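Local coordinates for haloacid dehalogenase-like hydrolase (Klebsiella pneumoniae subsp. pneumoniae, PDB 3PGV), which is probably a magnesium-dependent phosphatase of the Cof family within the haloacid dehalogenase-like hydrolases, seen here with a calcium ion in its metal site, at residues Lys119-Tyr131 with Leu158-Asp172. Residues are numbered along the deposited sequence; the frame is centred on the assembly and turned at random.
Sequences KIVTNVYREDEWY and LDPQGISKVFFTCED. With EDO (1,2-ethanediol), chain I.
Val121 with Thr169 and Asn123 with Phe167 form hydrogen-bonded antiparallel pairs, each closed by two backbone bonds, and the non-hydrogen-bonded pairs Thr122 with Phe168 and Val124 with Val166 alternate with them. Just before Lys165 the chain turns a corner at Ser164, yet Ser164 N still reaches Tyr125 O and Gly162 O receives Glu127 N.

On the face bearing Asn123, Tyr125 and Phe167, the two rings form an aromatic cluster with Trp130. The Phe167 ring, swung back between its own backbone N and carbonyl carbon (chi1 56°), lies flat against the Asn123 side chain: CB of Asn123 sits over the ring centre, 3.3 Å from the centroid, and its amide stacks 10° from the ring plane. Phe167 turns an edge to the face of Tyr125, a T-shaped pair with planes at 70°. The Asn123 amide is held at both ends: ND2 donates to Thr169 OG1 and to Phe167 O, each at 3.3 Å, while OD1 accepts from Trp130 NE1 on a lone pair and also from Arg136.

On the face carrying Val124 and Val166, Val124 CG1 meets Leu158 CD2 at 3.9 Å, and Leu158 CD1 stands over the centre of the Tyr131 ring, a CH-pi contact.

Salt bridges lie near both ends. The extended Arg126 chain brings NH2 to 2.7 Å from Asp159 OD2, which Gln161 N approaches from the opposite face of the carboxylate in an Asx turn; Lys119 NZ lies 2.8 Å from OD2 of Asp172, the N-cap of helix 173-187.

Lys165 NZ forms a salt bridge with Glu202 and a hydrogen bond with Gly62 O; its side chain lies about 11 Å from the bound calcium ion. Strands 121-126 and 163-169 thus join centrally in the six-stranded cap-domain sheet characteristic of Cof-type HAD hydrolases.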
loop_
_atom_site.group_PDB
_atom_site.type_symbol
_atom_site.label_atom_id
_atom_site.label_comp_id
_atom_site.label_asym_id
_atom_site.label_seq_id
_atom_site.Cartn_x
_atom_site.Cartn_y
_atom_site.Cartn_z
ATOM N N LYS A 119 9.252 -13.934 18.359
ATOM C CA LYS A 119 9.882 -13.431 17.137
ATOM C C LYS A 119 8.964 -12.492 16.351
ATOM O O LYS A 119 9.454 -11.678 15.569
ATOM C CB LYS A 119 10.355 -14.602 16.243
ATOM C CG LYS A 119 11.443 -15.470 16.894
ATOM C CD LYS A 119 11.876 -16.643 15.992
ATOM C CE LYS A 119 12.706 -16.197 14.803
ATOM N NZ LYS A 119 13.136 -17.344 13.969
ATOM N N ILE A 120 7.628 -12.596 16.559
ATOM C CA ILE A 120 6.668 -11.780 15.809
ATOM C C ILE A 120 5.960 -10.736 16.701
ATOM O O ILE A 120 5.519 -11.057 17.804
ATOM C CB ILE A 120 5.642 -12.671 15.062
ATOM C CG1 ILE A 120 6.346 -13.714 14.173
ATOM C CG2 ILE A 120 4.657 -11.812 14.257
ATOM C CD1 ILE A 120 5.382 -14.833 13.581
ATOM N N VAL A 121 5.818 -9.508 16.193
ATOM C CA VAL A 121 4.991 -8.475 16.817
ATOM C C VAL A 121 3.711 -8.305 15.970
ATOM O O VAL A 121 3.793 -8.220 14.736
ATOM C CB VAL A 121 5.753 -7.117 16.983
ATOM C CG1 VAL A 121 4.803 -5.997 17.407
ATOM C CG2 VAL A 121 6.913 -7.250 17.973
ATOM N N THR A 122 2.535 -8.336 16.617
ATOM C CA THR A 122 1.264 -8.155 15.910
ATOM C C THR A 122 0.843 -6.680 15.938
ATOM O O THR A 122 0.718 -6.086 17.017
ATOM C CB THR A 122 0.184 -9.075 16.484
ATOM O OG1 THR A 122 0.647 -10.425 16.426
ATOM C CG2 THR A 122 -1.172 -8.940 15.735
ATOM N N ASN A 123 0.625 -6.094 14.751
ATOM C CA ASN A 123 0.220 -4.698 14.627
ATOM C C ASN A 123 -1.165 -4.607 14.043
ATOM O O ASN A 123 -1.533 -5.422 13.195
ATOM C CB ASN A 123 1.201 -3.922 13.761
ATOM C CG ASN A 123 2.598 -3.895 14.280
ATOM O OD1 ASN A 123 3.025 -2.934 14.890
ATOM N ND2 ASN A 123 3.367 -4.925 13.980
ATOM N N VAL A 124 -1.942 -3.612 14.485
ATOM C CA VAL A 124 -3.321 -3.438 14.035
ATOM C C VAL A 124 -3.591 -1.960 13.696
ATOM O O VAL A 124 -3.273 -1.077 14.499
ATOM C CB VAL A 124 -4.323 -3.946 15.130
ATOM C CG1 VAL A 124 -5.763 -3.716 14.705
ATOM C CG2 VAL A 124 -4.084 -5.413 15.464
ATOM N N TYR A 125 -4.210 -1.695 12.530
ATOM C CA TYR A 125 -4.743 -0.364 12.236
ATOM C C TYR A 125 -6.244 -0.401 12.423
ATOM O O TYR A 125 -6.941 -1.048 11.641
ATOM C CB TYR A 125 -4.403 0.099 10.809
ATOM C CG TYR A 125 -2.959 0.521 10.603
ATOM C CD1 TYR A 125 -2.116 0.763 11.690
ATOM C CD2 TYR A 125 -2.456 0.756 9.323
ATOM C CE1 TYR A 125 -0.790 1.142 11.506
ATOM C CE2 TYR A 125 -1.134 1.135 9.124
ATOM C CZ TYR A 125 -0.302 1.335 10.217
ATOM O OH TYR A 125 1.012 1.720 10.017
ATOM N N ARG A 126 -6.731 0.155 13.546
ATOM C CA ARG A 126 -8.154 0.259 13.822
ATOM C C ARG A 126 -8.556 1.696 13.672
ATOM O O ARG A 126 -8.144 2.539 14.486
ATOM C CB ARG A 126 -8.475 -0.228 15.239
ATOM C CG ARG A 126 -9.959 -0.193 15.542
ATOM C CD ARG A 126 -10.278 -0.692 16.930
ATOM N NE ARG A 126 -11.720 -0.812 17.119
ATOM C CZ ARG A 126 -12.517 0.210 17.409
ATOM N NH1 ARG A 126 -12.016 1.426 17.566
ATOM N NH2 ARG A 126 -13.822 0.024 17.539
ATOM N N GLU A 127 -9.323 2.011 12.605
ATOM C CA GLU A 127 -9.718 3.392 12.288
ATOM C C GLU A 127 -8.473 4.291 12.234
ATOM O O GLU A 127 -7.549 3.987 11.488
ATOM C CB GLU A 127 -10.773 3.934 13.296
ATOM C CG GLU A 127 -12.031 3.069 13.430
ATOM C CD GLU A 127 -12.927 2.972 12.203
ATOM O OE1 GLU A 127 -12.534 3.472 11.123
ATOM O OE2 GLU A 127 -14.022 2.380 12.325
ATOM N N ASP A 128 -8.407 5.328 13.084
ATOM C CA ASP A 128 -7.259 6.241 13.113
ATOM C C ASP A 128 -6.225 5.859 14.169
ATOM O O ASP A 128 -5.332 6.652 14.469
ATOM C CB ASP A 128 -7.725 7.691 13.309
ATOM C CG ASP A 128 -8.301 8.322 12.060
ATOM O OD1 ASP A 128 -8.023 7.795 10.930
ATOM O OD2 ASP A 128 -8.930 9.401 12.177
ATOM N N GLU A 129 -6.311 4.641 14.703
ATOM C CA GLU A 129 -5.370 4.206 15.740
ATOM C C GLU A 129 -4.488 3.048 15.319
ATOM O O GLU A 129 -4.895 2.205 14.515
ATOM C CB GLU A 129 -6.097 3.875 17.045
ATOM C CG GLU A 129 -6.716 5.082 17.724
ATOM C CD GLU A 129 -7.280 4.776 19.095
ATOM O OE1 GLU A 129 -8.056 3.798 19.212
ATOM O OE2 GLU A 129 -6.936 5.503 20.057
ATOM N N TRP A 130 -3.301 2.976 15.910
ATOM C CA TRP A 130 -2.344 1.927 15.667
ATOM C C TRP A 130 -2.104 1.171 16.950
ATOM O O TRP A 130 -1.787 1.777 17.975
ATOM C CB TRP A 130 -1.043 2.525 15.103
ATOM C CG TRP A 130 0.150 1.615 15.099
ATOM C CD1 TRP A 130 0.158 0.267 14.879
ATOM C CD2 TRP A 130 1.533 2.030 15.100
ATOM N NE1 TRP A 130 1.462 -0.199 14.842
ATOM C CE2 TRP A 130 2.322 0.869 14.928
ATOM C CE3 TRP A 130 2.178 3.276 15.225
ATOM C CZ2 TRP A 130 3.716 0.906 14.955
ATOM C CZ3 TRP A 130 3.563 3.313 15.237
ATOM C CH2 TRP A 130 4.319 2.140 15.105
ATOM N N TYR A 131 -2.387 -0.150 16.932
ATOM C CA TYR A 131 -2.213 -1.012 18.093
ATOM C C TYR A 131 -1.107 -2.013 17.880
ATOM O O TYR A 131 -0.852 -2.432 16.753
ATOM C CB TYR A 131 -3.530 -1.716 18.462
ATOM C CG TYR A 131 -4.544 -0.790 19.092
ATOM C CD1 TYR A 131 -5.455 -0.076 18.306
ATOM C CD2 TYR A 131 -4.571 -0.588 20.471
ATOM C CE1 TYR A 131 -6.387 0.789 18.883
ATOM C CE2 TYR A 131 -5.473 0.298 21.055
ATOM C CZ TYR A 131 -6.391 0.976 20.259
ATOM O OH TYR A 131 -7.307 1.825 20.837
ATOM N N LEU A 158 -8.865 -5.495 22.711
ATOM C CA LEU A 158 -8.977 -4.697 21.476
ATOM C C LEU A 158 -10.256 -5.041 20.685
ATOM O O LEU A 158 -10.512 -6.214 20.411
ATOM C CB LEU A 158 -7.714 -4.859 20.591
ATOM C CG LEU A 158 -7.693 -4.051 19.275
ATOM C CD1 LEU A 158 -7.807 -2.566 19.535
ATOM C CD2 LEU A 158 -6.446 -4.355 18.472
ATOM N N ASP A 159 -11.047 -4.005 20.313
ATOM C CA ASP A 159 -12.286 -4.184 19.556
ATOM C C ASP A 159 -12.006 -4.626 18.115
ATOM O O ASP A 159 -11.284 -3.931 17.377
ATOM C CB ASP A 159 -13.130 -2.901 19.564
ATOM C CG ASP A 159 -14.484 -3.083 18.904
ATOM O OD1 ASP A 159 -15.309 -3.830 19.450
ATOM O OD2 ASP A 159 -14.696 -2.508 17.831
ATOM N N PRO A 160 -12.638 -5.753 17.662
ATOM C CA PRO A 160 -12.337 -6.259 16.310
ATOM C C PRO A 160 -13.113 -5.583 15.177
ATOM O O PRO A 160 -13.098 -6.084 14.050
ATOM C CB PRO A 160 -12.620 -7.758 16.418
ATOM C CG PRO A 160 -13.597 -7.888 17.524
ATOM C CD PRO A 160 -13.495 -6.692 18.420
ATOM N N GLN A 161 -13.682 -4.401 15.431
ATOM C CA GLN A 161 -14.343 -3.647 14.371
ATOM C C GLN A 161 -13.541 -2.415 13.948
ATOM O O GLN A 161 -12.780 -1.879 14.747
ATOM C CB GLN A 161 -15.784 -3.292 14.756
ATOM C CG GLN A 161 -16.698 -4.523 14.716
ATOM C CD GLN A 161 -18.123 -4.222 15.040
ATOM O OE1 GLN A 161 -18.817 -5.027 15.657
ATOM N NE2 GLN A 161 -18.614 -3.086 14.581
ATOM N N GLY A 162 -13.633 -2.059 12.655
ATOM C CA GLY A 162 -12.914 -0.930 12.075
ATOM C C GLY A 162 -11.479 -1.271 11.724
ATOM O O GLY A 162 -10.629 -0.380 11.624
ATOM N N ILE A 163 -11.195 -2.560 11.504
ATOM C CA ILE A 163 -9.816 -3.006 11.242
ATOM C C ILE A 163 -9.481 -2.945 9.754
ATOM O O ILE A 163 -9.921 -3.795 9.000
ATOM C CB ILE A 163 -9.561 -4.426 11.841
ATOM C CG1 ILE A 163 -10.102 -4.555 13.312
ATOM C CG2 ILE A 163 -8.088 -4.832 11.724
ATOM C CD1 ILE A 163 -9.552 -3.533 14.304
ATOM N N SER A 164 -8.699 -1.932 9.332
ATOM C CA SER A 164 -8.289 -1.814 7.927
ATOM C C SER A 164 -7.246 -2.876 7.575
ATOM O O SER A 164 -7.263 -3.414 6.471
ATOM C CB SER A 164 -7.760 -0.410 7.635
ATOM O OG SER A 164 -6.731 -0.048 8.539
ATOM N N LYS A 165 -6.356 -3.200 8.524
ATOM C CA LYS A 165 -5.370 -4.254 8.335
ATOM C C LYS A 165 -4.705 -4.696 9.625
ATOM O O LYS A 165 -4.654 -3.944 10.591
ATOM C CB LYS A 165 -4.306 -3.864 7.287
ATOM C CG LYS A 165 -3.349 -2.786 7.728
ATOM C CD LYS A 165 -2.251 -2.609 6.696
ATOM C CE LYS A 165 -1.145 -1.730 7.190
ATOM N NZ LYS A 165 -0.072 -1.584 6.192
ATOM N N VAL A 166 -4.215 -5.937 9.635
ATOM C CA VAL A 166 -3.362 -6.463 10.687
ATOM C C VAL A 166 -2.031 -6.819 10.025
ATOM O O VAL A 166 -2.031 -7.357 8.912
ATOM C CB VAL A 166 -3.992 -7.704 11.403
ATOM C CG1 VAL A 166 -3.017 -8.298 12.439
ATOM C CG2 VAL A 166 -5.326 -7.347 12.052
ATOM N N PHE A 167 -0.907 -6.435 10.634
ATOM C CA PHE A 167 0.401 -6.760 10.055
ATOM C C PHE A 167 1.377 -7.312 11.061
ATOM O O PHE A 167 1.427 -6.862 12.200
ATOM C CB PHE A 167 0.987 -5.585 9.256
ATOM C CG PHE A 167 1.130 -4.273 10.003
ATOM C CD1 PHE A 167 0.026 -3.450 10.210
ATOM C CD2 PHE A 167 2.384 -3.792 10.360
ATOM C CE1 PHE A 167 0.167 -2.214 10.842
ATOM C CE2 PHE A 167 2.525 -2.549 10.972
ATOM C CZ PHE A 167 1.416 -1.764 11.204
ATOM N N PHE A 168 2.099 -8.348 10.662
ATOM C CA PHE A 168 3.028 -9.056 11.519
ATOM C C PHE A 168 4.440 -8.690 11.173
ATOM O O PHE A 168 4.858 -8.863 10.022
ATOM C CB PHE A 168 2.805 -10.575 11.397
ATOM C CG PHE A 168 1.367 -10.980 11.650
ATOM C CD1 PHE A 168 0.906 -11.196 12.945
ATOM C CD2 PHE A 168 0.459 -11.082 10.597
ATOM C CE1 PHE A 168 -0.434 -11.520 13.182
ATOM C CE2 PHE A 168 -0.879 -11.402 10.836
ATOM C CZ PHE A 168 -1.316 -11.628 12.126
ATOM N N THR A 169 5.163 -8.076 12.133
ATOM C CA THR A 169 6.558 -7.671 11.920
ATOM C C THR A 169 7.506 -8.649 12.588
ATOM O O THR A 169 7.257 -9.083 13.711
ATOM C CB THR A 169 6.789 -6.199 12.343
ATOM O OG1 THR A 169 6.414 -6.041 13.705
ATOM C CG2 THR A 169 6.002 -5.199 11.466
ATOM N N CYS A 170 8.547 -9.064 11.860
ATOM C CA CYS A 170 9.533 -10.045 12.311
ATOM C C CYS A 170 10.823 -9.854 11.502
ATOM O O CYS A 170 10.770 -9.851 10.284
ATOM C CB CYS A 170 8.981 -11.464 12.155
ATOM S SG CYS A 170 10.160 -12.777 12.566
ATOM N N GLU A 171 11.977 -9.716 12.179
ATOM C CA GLU A 171 13.277 -9.551 11.516
ATOM C C GLU A 171 13.629 -10.765 10.642
ATOM O O GLU A 171 14.290 -10.616 9.613
ATOM C CB GLU A 171 14.386 -9.297 12.556
ATOM C CG GLU A 171 14.246 -7.954 13.265
ATOM C CD GLU A 171 15.256 -7.695 14.368
ATOM O OE1 GLU A 171 15.312 -8.499 15.328
ATOM O OE2 GLU A 171 15.930 -6.640 14.315
ATOM N N ASP A 172 13.175 -11.965 11.051
ATOM C CA ASP A 172 13.432 -13.205 10.317
ATOM C C ASP A 172 12.322 -13.428 9.267
ATOM O O ASP A 172 11.221 -13.858 9.615
ATOM C CB ASP A 172 13.522 -14.395 11.302
ATOM C CG ASP A 172 13.892 -15.743 10.682
ATOM O OD1 ASP A 172 13.933 -15.835 9.434
ATOM O OD2 ASP A 172 14.083 -16.721 11.450
HETATM C C1 EDO I . -2.814 5.232 18.759
HETATM O O1 EDO I . -3.199 6.028 19.887
HETATM C C2 EDO I . -2.926 6.084 17.498
HETATM O O2 EDO I . -2.255 5.443 16.401
HETATM O O HOH W 1 11.791 -9.748 14.971
HETATM O O HOH W 2 9.497 -8.432 15.765
#